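Long-range contacts in agmatine ureohydrolase (Thermoplasma volcanium GSS1, PDB 3PZL), which probably hydrolyses agmatine to putrescine and urea, as a member of the agmatinase branch of the arginase family with two manganese ions per subunit: residues V224-D229 against Y263-F268; I116-G121 against V292-R297. One frame throughout, in Å; residues are numbered along the deposited sequence.

Interaction 1: V224-D229 against Y263-F268; sequences VYISVD and YKAVGF. With MN (manganese (II) ion), chain G; MN (manganese (II) ion), chain F.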
ATOM      1  N   VAL B 224      -6.895 -40.327   1.484  1.00 59.22           N
ATOM      2  CA  VAL B 224      -6.809 -39.128   2.313  1.00 57.31           C
ATOM      3  C   VAL B 224      -7.686 -37.962   1.878  1.00 56.70           C
ATOM      4  O   VAL B 224      -8.244 -37.924   0.766  1.00 55.96           O
ATOM      5  CB  VAL B 224      -5.377 -38.655   2.506  1.00 56.72           C
ATOM      6  CG1 VAL B 224      -4.552 -39.735   3.187  1.00 57.52           C
ATOM      7  CG2 VAL B 224      -4.741 -38.229   1.179  1.00 55.11           C
ATOM      8  N   TYR B 225      -7.832 -37.024   2.804  1.00 56.15           N
ATOM      9  CA  TYR B 225      -8.355 -35.711   2.508  1.00 54.72           C
ATOM     10  C   TYR B 225      -7.236 -34.762   2.922  1.00 53.65           C
ATOM     11  O   TYR B 225      -6.640 -34.927   4.004  1.00 53.43           O
ATOM     12  CB  TYR B 225      -9.665 -35.447   3.276  1.00 55.23           C
ATOM     13  CG  TYR B 225     -10.235 -34.070   3.013  1.00 54.71           C
ATOM     14  CD1 TYR B 225      -9.770 -32.965   3.721  1.00 54.14           C
ATOM     15  CD2 TYR B 225     -11.230 -33.871   2.050  1.00 54.84           C
ATOM     16  CE1 TYR B 225     -10.272 -31.692   3.476  1.00 57.93           C
ATOM     17  CE2 TYR B 225     -11.748 -32.595   1.794  1.00 54.72           C
ATOM     18  CZ  TYR B 225     -11.266 -31.509   2.513  1.00 56.18           C
ATOM     19  OH  TYR B 225     -11.726 -30.226   2.304  1.00 55.75           O
ATOM     20  N   ILE B 226      -6.938 -33.789   2.059  1.00 52.31           N
ATOM     21  CA  ILE B 226      -5.841 -32.860   2.312  1.00 50.91           C
ATOM     22  C   ILE B 226      -6.366 -31.471   2.578  1.00 50.89           C
ATOM     23  O   ILE B 226      -7.022 -30.870   1.734  1.00 51.02           O
ATOM     24  CB  ILE B 226      -4.843 -32.779   1.151  1.00 50.08           C
ATOM     25  CG1 ILE B 226      -4.475 -34.176   0.662  1.00 48.75           C
ATOM     26  CG2 ILE B 226      -3.608 -32.004   1.598  1.00 47.86           C
ATOM     27  CD1 ILE B 226      -3.523 -34.203  -0.487  1.00 46.71           C
ATOM     28  N   SER B 227      -6.063 -30.961   3.759  1.00 50.93           N
ATOM     29  CA  SER B 227      -6.464 -29.611   4.129  1.00 50.69           C
ATOM     30  C   SER B 227      -5.240 -28.708   4.374  1.00 50.23           C
ATOM     31  O   SER B 227      -4.432 -28.967   5.291  1.00 50.50           O
ATOM     32  CB  SER B 227      -7.332 -29.651   5.359  1.00 50.38           C
ATOM     33  OG  SER B 227      -7.913 -28.389   5.511  1.00 52.57           O
ATOM     34  N   VAL B 228      -5.093 -27.670   3.544  1.00 48.87           N
ATOM     35  CA  VAL B 228      -3.937 -26.793   3.627  1.00 47.75           C
ATOM     36  C   VAL B 228      -4.273 -25.423   4.244  1.00 48.70           C
ATOM     37  O   VAL B 228      -4.917 -24.562   3.608  1.00 48.56           O
ATOM     38  CB  VAL B 228      -3.304 -26.599   2.284  1.00 46.62           C
ATOM     39  CG1 VAL B 228      -2.025 -25.891   2.442  1.00 46.22           C
ATOM     40  CG2 VAL B 228      -3.039 -27.894   1.646  1.00 45.56           C
ATOM     41  N   ASP B 229      -3.856 -25.242   5.505  1.00 49.03           N
ATOM     42  CA  ASP B 229      -3.990 -23.974   6.207  1.00 48.35           C
ATOM     43  C   ASP B 229      -2.772 -23.183   5.772  1.00 48.15           C
ATOM     44  O   ASP B 229      -1.627 -23.522   6.071  1.00 47.52           O
ATOM     45  CB  ASP B 229      -3.955 -24.209   7.704  1.00 49.51           C
ATOM     46  CG  ASP B 229      -4.306 -22.971   8.523  1.00 49.33           C
ATOM     47  OD1 ASP B 229      -3.922 -21.859   8.102  1.00 51.96           O
ATOM     48  OD2 ASP B 229      -4.941 -23.129   9.600  1.00 47.56           O
ATOM     49  N   TYR B 263      -3.031 -38.740  -5.525  1.00 51.78           N
ATOM     50  CA  TYR B 263      -3.606 -39.956  -6.079  1.00 52.46           C
ATOM     51  C   TYR B 263      -4.529 -40.732  -5.114  1.00 53.19           C
ATOM     52  O   TYR B 263      -5.336 -41.528  -5.541  1.00 53.83           O
ATOM     53  CB  TYR B 263      -2.484 -40.865  -6.599  1.00 52.61           C
ATOM     54  CG  TYR B 263      -1.793 -41.710  -5.550  1.00 52.08           C
ATOM     55  CD1 TYR B 263      -0.850 -41.156  -4.686  1.00 51.52           C
ATOM     56  CD2 TYR B 263      -2.056 -43.086  -5.453  1.00 52.86           C
ATOM     57  CE1 TYR B 263      -0.206 -41.930  -3.733  1.00 51.34           C
ATOM     58  CE2 TYR B 263      -1.414 -43.888  -4.504  1.00 51.46           C
ATOM     59  CZ  TYR B 263      -0.494 -43.303  -3.646  1.00 52.74           C
ATOM     60  OH  TYR B 263       0.138 -44.078  -2.704  1.00 52.69           O
ATOM     61  N   LYS B 264      -4.395 -40.497  -3.822  1.00 53.74           N
ATOM     62  CA  LYS B 264      -5.236 -41.125  -2.812  1.00 54.97           C
ATOM     63  C   LYS B 264      -6.274 -40.151  -2.287  1.00 54.92           C
ATOM     64  O   LYS B 264      -7.053 -40.511  -1.398  1.00 55.59           O
ATOM     65  CB  LYS B 264      -4.412 -41.556  -1.595  1.00 54.95           C
ATOM     66  CG  LYS B 264      -3.386 -42.557  -1.865  1.00 56.52           C
ATOM     67  CD  LYS B 264      -2.694 -42.961  -0.588  1.00 58.20           C
ATOM     68  CE  LYS B 264      -2.204 -44.357  -0.721  1.00 58.26           C
ATOM     69  NZ  LYS B 264      -1.970 -44.805   0.632  1.00 60.89           N
ATOM     70  N   ALA B 265      -6.251 -38.918  -2.793  1.00 54.38           N
ATOM     71  CA  ALA B 265      -7.013 -37.835  -2.178  1.00 54.44           C
ATOM     72  C   ALA B 265      -8.442 -37.846  -2.662  1.00 54.56           C
ATOM     73  O   ALA B 265      -8.682 -37.891  -3.861  1.00 54.83           O
ATOM     74  CB  ALA B 265      -6.360 -36.496  -2.451  1.00 53.32           C
ATOM     75  N   VAL B 266      -9.380 -37.827  -1.719  1.00 55.02           N
ATOM     76  CA  VAL B 266     -10.808 -37.779  -2.052  1.00 55.61           C
ATOM     77  C   VAL B 266     -11.325 -36.356  -2.103  1.00 54.97           C
ATOM     78  O   VAL B 266     -12.364 -36.091  -2.693  1.00 55.74           O
ATOM     79  CB  VAL B 266     -11.688 -38.604  -1.084  1.00 56.36           C
ATOM     80  CG1 VAL B 266     -11.312 -40.110  -1.165  1.00 56.79           C
ATOM     81  CG2 VAL B 266     -11.605 -38.052   0.347  1.00 55.27           C
ATOM     82  N   GLY B 267     -10.580 -35.451  -1.484  1.00 54.26           N
ATOM     83  CA  GLY B 267     -10.952 -34.043  -1.436  1.00 53.33           C
ATOM     84  C   GLY B 267      -9.781 -33.167  -1.046  1.00 51.87           C
ATOM     85  O   GLY B 267      -8.821 -33.645  -0.457  1.00 52.23           O
ATOM     86  N   PHE B 268      -9.885 -31.882  -1.348  1.00 50.50           N
ATOM     87  CA  PHE B 268      -8.814 -30.944  -1.118  1.00 49.45           C
ATOM     88  C   PHE B 268      -9.338 -29.552  -0.752  1.00 49.04           C
ATOM     89  O   PHE B 268     -10.400 -29.140  -1.211  1.00 49.20           O
ATOM     90  CB  PHE B 268      -7.978 -30.881  -2.391  1.00 49.04           C
ATOM     91  CG  PHE B 268      -6.729 -30.051  -2.276  1.00 47.90           C
ATOM     92  CD1 PHE B 268      -5.971 -30.081  -1.132  1.00 46.54           C
ATOM     93  CD2 PHE B 268      -6.282 -29.276  -3.355  1.00 48.32           C
ATOM     94  CE1 PHE B 268      -4.798 -29.329  -1.027  1.00 47.50           C
ATOM     95  CE2 PHE B 268      -5.101 -28.514  -3.265  1.00 48.16           C
ATOM     96  CZ  PHE B 268      -4.353 -28.544  -2.095  1.00 46.30           C
TER
HETATM   97 MN    MN G 315      -3.322 -22.096  11.122  1.00 63.35          MN
HETATM   98 MN    MN F 314      -6.244 -23.563  11.166  1.00 56.27          MN

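Interaction 2: I116-G121 against V292-R297; sequences IPIMLG and VFIASR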
ATOM      1  N   ILE B 116     -14.358 -35.007  -7.283  1.00 54.14           N
ATOM      2  CA  ILE B 116     -13.380 -34.544  -6.276  1.00 53.57           C
ATOM      3  C   ILE B 116     -13.526 -33.063  -5.922  1.00 52.99           C
ATOM      4  O   ILE B 116     -13.207 -32.182  -6.738  1.00 53.12           O
ATOM      5  CB  ILE B 116     -11.962 -34.873  -6.692  1.00 52.72           C
ATOM      6  CG1 ILE B 116     -11.776 -36.369  -6.579  1.00 55.00           C
ATOM      7  CG2 ILE B 116     -10.975 -34.244  -5.772  1.00 53.14           C
ATOM      8  CD1 ILE B 116     -10.595 -36.862  -7.276  1.00 57.11           C
ATOM      9  N   PRO B 117     -14.023 -32.785  -4.706  1.00 52.62           N
ATOM     10  CA  PRO B 117     -14.268 -31.420  -4.257  1.00 52.39           C
ATOM     11  C   PRO B 117     -12.974 -30.655  -3.954  1.00 51.45           C
ATOM     12  O   PRO B 117     -12.140 -31.151  -3.211  1.00 51.06           O
ATOM     13  CB  PRO B 117     -15.103 -31.620  -2.976  1.00 52.56           C
ATOM     14  CG  PRO B 117     -14.760 -32.970  -2.506  1.00 52.77           C
ATOM     15  CD  PRO B 117     -14.544 -33.781  -3.750  1.00 52.94           C
ATOM     16  N   ILE B 118     -12.821 -29.466  -4.537  1.00 50.86           N
ATOM     17  CA  ILE B 118     -11.711 -28.584  -4.193  1.00 50.06           C
ATOM     18  C   ILE B 118     -12.285 -27.327  -3.576  1.00 50.61           C
ATOM     19  O   ILE B 118     -12.804 -26.453  -4.283  1.00 51.67           O
ATOM     20  CB  ILE B 118     -10.864 -28.222  -5.412  1.00 49.40           C
ATOM     21  CG1 ILE B 118     -10.327 -29.499  -6.069  1.00 49.07           C
ATOM     22  CG2 ILE B 118      -9.728 -27.280  -5.011  1.00 47.38           C
ATOM     23  CD1 ILE B 118      -9.591 -29.225  -7.318  1.00 47.81           C
HETATM   24  N   MSE B 119     -12.195 -27.222  -2.259  1.00 50.01           N
HETATM   25  CA  MSE B 119     -12.834 -26.134  -1.588  1.00 50.39           C
HETATM   26  C   MSE B 119     -11.888 -24.970  -1.311  1.00 50.23           C
HETATM   27  O   MSE B 119     -10.959 -25.068  -0.540  1.00 49.57           O
HETATM   28  CB  MSE B 119     -13.490 -26.619  -0.331  1.00 50.64           C
HETATM   29  CG  MSE B 119     -14.105 -25.540   0.462  1.00 54.87           C
HETATM   30 SE   MSE B 119     -14.993 -26.325   1.999  1.00 70.81          SE
HETATM   31  CE  MSE B 119     -13.471 -27.224   2.868  1.00 61.81           C
ATOM     32  N   LEU B 120     -12.141 -23.860  -1.989  1.00 50.31           N
ATOM     33  CA  LEU B 120     -11.447 -22.633  -1.714  1.00 50.13           C
ATOM     34  C   LEU B 120     -12.223 -21.907  -0.638  1.00 50.59           C
ATOM     35  O   LEU B 120     -13.437 -21.637  -0.790  1.00 51.77           O
ATOM     36  CB  LEU B 120     -11.387 -21.748  -2.966  1.00 49.66           C
ATOM     37  CG  LEU B 120     -10.738 -22.366  -4.183  1.00 49.36           C
ATOM     38  CD1 LEU B 120     -10.521 -21.288  -5.246  1.00 47.43           C
ATOM     39  CD2 LEU B 120      -9.420 -23.023  -3.741  1.00 47.47           C
ATOM     40  N   GLY B 121     -11.530 -21.551   0.431  1.00 49.42           N
ATOM     41  CA  GLY B 121     -12.211 -20.916   1.498  1.00 49.49           C
ATOM     42  C   GLY B 121     -11.643 -19.597   1.916  1.00 49.02           C
ATOM     43  O   GLY B 121     -10.799 -19.028   1.243  1.00 47.76           O
ATOM     44  N   VAL B 292      -1.144 -28.012  -8.999  1.00 45.25           N
ATOM     45  CA  VAL B 292      -0.304 -29.126  -8.609  1.00 45.21           C
ATOM     46  C   VAL B 292      -1.120 -30.340  -8.139  1.00 45.88           C
ATOM     47  O   VAL B 292      -0.795 -31.480  -8.461  1.00 46.82           O
ATOM     48  CB  VAL B 292       0.726 -28.686  -7.545  1.00 44.86           C
ATOM     49  CG1 VAL B 292       1.258 -29.867  -6.739  1.00 44.46           C
ATOM     50  CG2 VAL B 292       1.845 -27.970  -8.202  1.00 43.34           C
ATOM     51  N   PHE B 293      -2.170 -30.107  -7.373  1.00 45.67           N
ATOM     52  CA  PHE B 293      -2.993 -31.207  -6.937  1.00 46.25           C
ATOM     53  C   PHE B 293      -3.644 -31.927  -8.108  1.00 47.43           C
ATOM     54  O   PHE B 293      -3.515 -33.151  -8.238  1.00 48.85           O
ATOM     55  CB  PHE B 293      -4.054 -30.716  -5.989  1.00 46.32           C
ATOM     56  CG  PHE B 293      -5.071 -31.735  -5.662  1.00 46.82           C
ATOM     57  CD1 PHE B 293      -4.891 -32.587  -4.595  1.00 47.76           C
ATOM     58  CD2 PHE B 293      -6.214 -31.850  -6.409  1.00 47.51           C
ATOM     59  CE1 PHE B 293      -5.853 -33.521  -4.270  1.00 48.05           C
ATOM     60  CE2 PHE B 293      -7.171 -32.800  -6.093  1.00 48.98           C
ATOM     61  CZ  PHE B 293      -6.997 -33.622  -5.020  1.00 46.92           C
ATOM     62  N   ILE B 294      -4.336 -31.181  -8.964  1.00 47.10           N
ATOM     63  CA  ILE B 294      -5.028 -31.778 -10.092  1.00 48.03           C
ATOM     64  C   ILE B 294      -4.028 -32.459 -11.029  1.00 48.45           C
ATOM     65  O   ILE B 294      -4.193 -33.634 -11.352  1.00 49.04           O
ATOM     66  CB  ILE B 294      -5.930 -30.727 -10.850  1.00 48.36           C
ATOM     67  CG1 ILE B 294      -7.072 -30.250  -9.959  1.00 48.32           C
ATOM     68  CG2 ILE B 294      -6.496 -31.281 -12.114  1.00 46.82           C
ATOM     69  CD1 ILE B 294      -7.825 -29.123 -10.543  1.00 48.26           C
ATOM     70  N   ALA B 295      -2.992 -31.724 -11.436  1.00 48.35           N
ATOM     71  CA  ALA B 295      -2.036 -32.212 -12.415  1.00 48.95           C
ATOM     72  C   ALA B 295      -1.344 -33.476 -11.949  1.00 49.75           C
ATOM     73  O   ALA B 295      -1.286 -34.451 -12.682  1.00 50.98           O
ATOM     74  CB  ALA B 295      -1.004 -31.121 -12.817  1.00 47.30           C
ATOM     75  N   SER B 296      -0.811 -33.476 -10.740  1.00 50.80           N
ATOM     76  CA  SER B 296      -0.065 -34.645 -10.287  1.00 52.14           C
ATOM     77  C   SER B 296      -0.974 -35.855 -10.112  1.00 53.57           C
ATOM     78  O   SER B 296      -0.537 -37.002 -10.252  1.00 55.11           O
ATOM     79  CB  SER B 296       0.667 -34.373  -8.988  1.00 51.50           C
ATOM     80  OG  SER B 296      -0.269 -34.223  -7.955  1.00 52.99           O
ATOM     81  N   ARG B 297      -2.238 -35.608  -9.796  1.00 54.42           N
ATOM     82  CA  ARG B 297      -3.201 -36.695  -9.722  1.00 55.50           C
ATOM     83  C   ARG B 297      -3.521 -37.264 -11.105  1.00 56.66           C
ATOM     84  O   ARG B 297      -3.655 -38.480 -11.256  1.00 58.09           O
ATOM     85  CB  ARG B 297      -4.489 -36.237  -9.037  1.00 55.30           C
ATOM     86  CG  ARG B 297      -5.451 -37.351  -8.773  1.00 54.43           C
ATOM     87  CD  ARG B 297      -6.509 -36.921  -7.782  1.00 54.50           C
ATOM     88  NE  ARG B 297      -7.293 -38.058  -7.291  1.00 54.70           N
ATOM     89  CZ  ARG B 297      -8.304 -38.594  -7.957  1.00 54.90           C
ATOM     90  NH1 ARG B 297      -8.650 -38.079  -9.124  1.00 54.03           N
ATOM     91  NH2 ARG B 297      -8.978 -39.622  -7.455  1.00 56.28           N
TER

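Interaction 1: V224-D229 against Y263-F268
Tyr-225 lays its ring against the backbone of Gly-267, a residue with no side chain to hold it off. CB passes Val-266 CG2 in loose apolar contact, and CG, anti to the backbone N (chi1 179°), lies 3.8 Å from Gly-267 O. That oxygen stands over one ring face, displaced toward the rim and 3.5 Å from CD2. CE2 then meets Gly-267 C, CZ nears Phe-268 N, and OH hydrogen-bonds to Asp-269, so the buried hydroxyl is satisfied. Strands 223-229 and 265-271 are parallel neighbours, joined through helix 251-261 in a beta-alpha-beta unit. Their ladder includes bonds from Val-224 N to Lys-264 O and from Val-266 N to Val-224 O, and a nearly straight one from Ile-226 N to Gly-267 O (3.1 Å, 173° at the hydrogen). On the face of Val-224 and Ile-226, Phe-268 turns its ring edge to Ile-226 O and Val-228 CG2; its CD1 also makes an apolar contact with Ile-226 CB (3.7 Å). Branched aliphatic chains suit this face, which Leu-257, Ile-258 and Leu-261 of the helix cover. At the strand's end, Asp-229 OD2 bridges the manganese ions of chains F (2.1 Å) and G (2.5 Å).

Interaction 2: I116-G121 against V292-R297
The strand bearing Ile-116 and Ile-118 and the helix bearing Phe-293, Ile-294 and Arg-297 run nearly antiparallel, their N-to-C directions 160° apart and their axes 11.5 Å from each other at closest approach. This is one helix-on-sheet layer of the three-layer alpha/beta/alpha sandwich of the arginase fold, in which helices cover both faces of a parallel eight-stranded sheet. Strand alternation divides the residues: Ile-116 and Ile-118 point toward helix 281-303, while Pro-117 turns away to helix 96-112. Side chains long enough to span the gap make the contact. Ile-118 sends its CD1 to the CD1 of Ile-294 (3.7 Å), the two side chains crossing at about a right angle. Phe-293, its CG anti to the backbone N (chi1 171°), reaches the strand with its ring: Ile-116 CG2 sits at the edge, near the ring plane, 4.1 Å from CE2, and Ile-118 CD1 approaches CD2 more distantly. Ile-116 and Arg-297 meet tip to tip, CD1 over one face of the guanidinium, though the closeness of this approach is doubtful. Arginine suits this margin because its extended chain carries the flat guanidinium from the helix to the isoleucine tip, where a face can lie against a methyl while NH1 is hydrogen-bonded to Tyr-37 OH of the next strand. Within the helix, Val-292 O accepts from both the backbone N (3.0 Å) and the hydroxyl of Ser-296, with OG 2.8 Å away and also hydrogen-bonded to Ser-262 OG.

In the fold
Both contacts are buried and share one sheet, since strands 116-121 and 265-271 are neighbours in it. Interaction 1 works within the sheet, where backbone bonds set the strand register; interaction 2 works between layers, joining sheet to helix mainly by apolar side chains, with an arginine at one end. Phe-268 ties them together: its N and O make probable hydrogen bonds with Pro-117 O and Met-119 N, while its ring stacks with that of Phe-293. On the other face, Tyr-225 OH packs near the selenomethionine Met-119 CE. Their surroundings differ: strand 224-229 ends at the manganese pair, whereas 116-121 against 292-297 lies away from the metal site and reaches partly exposed Arg-297.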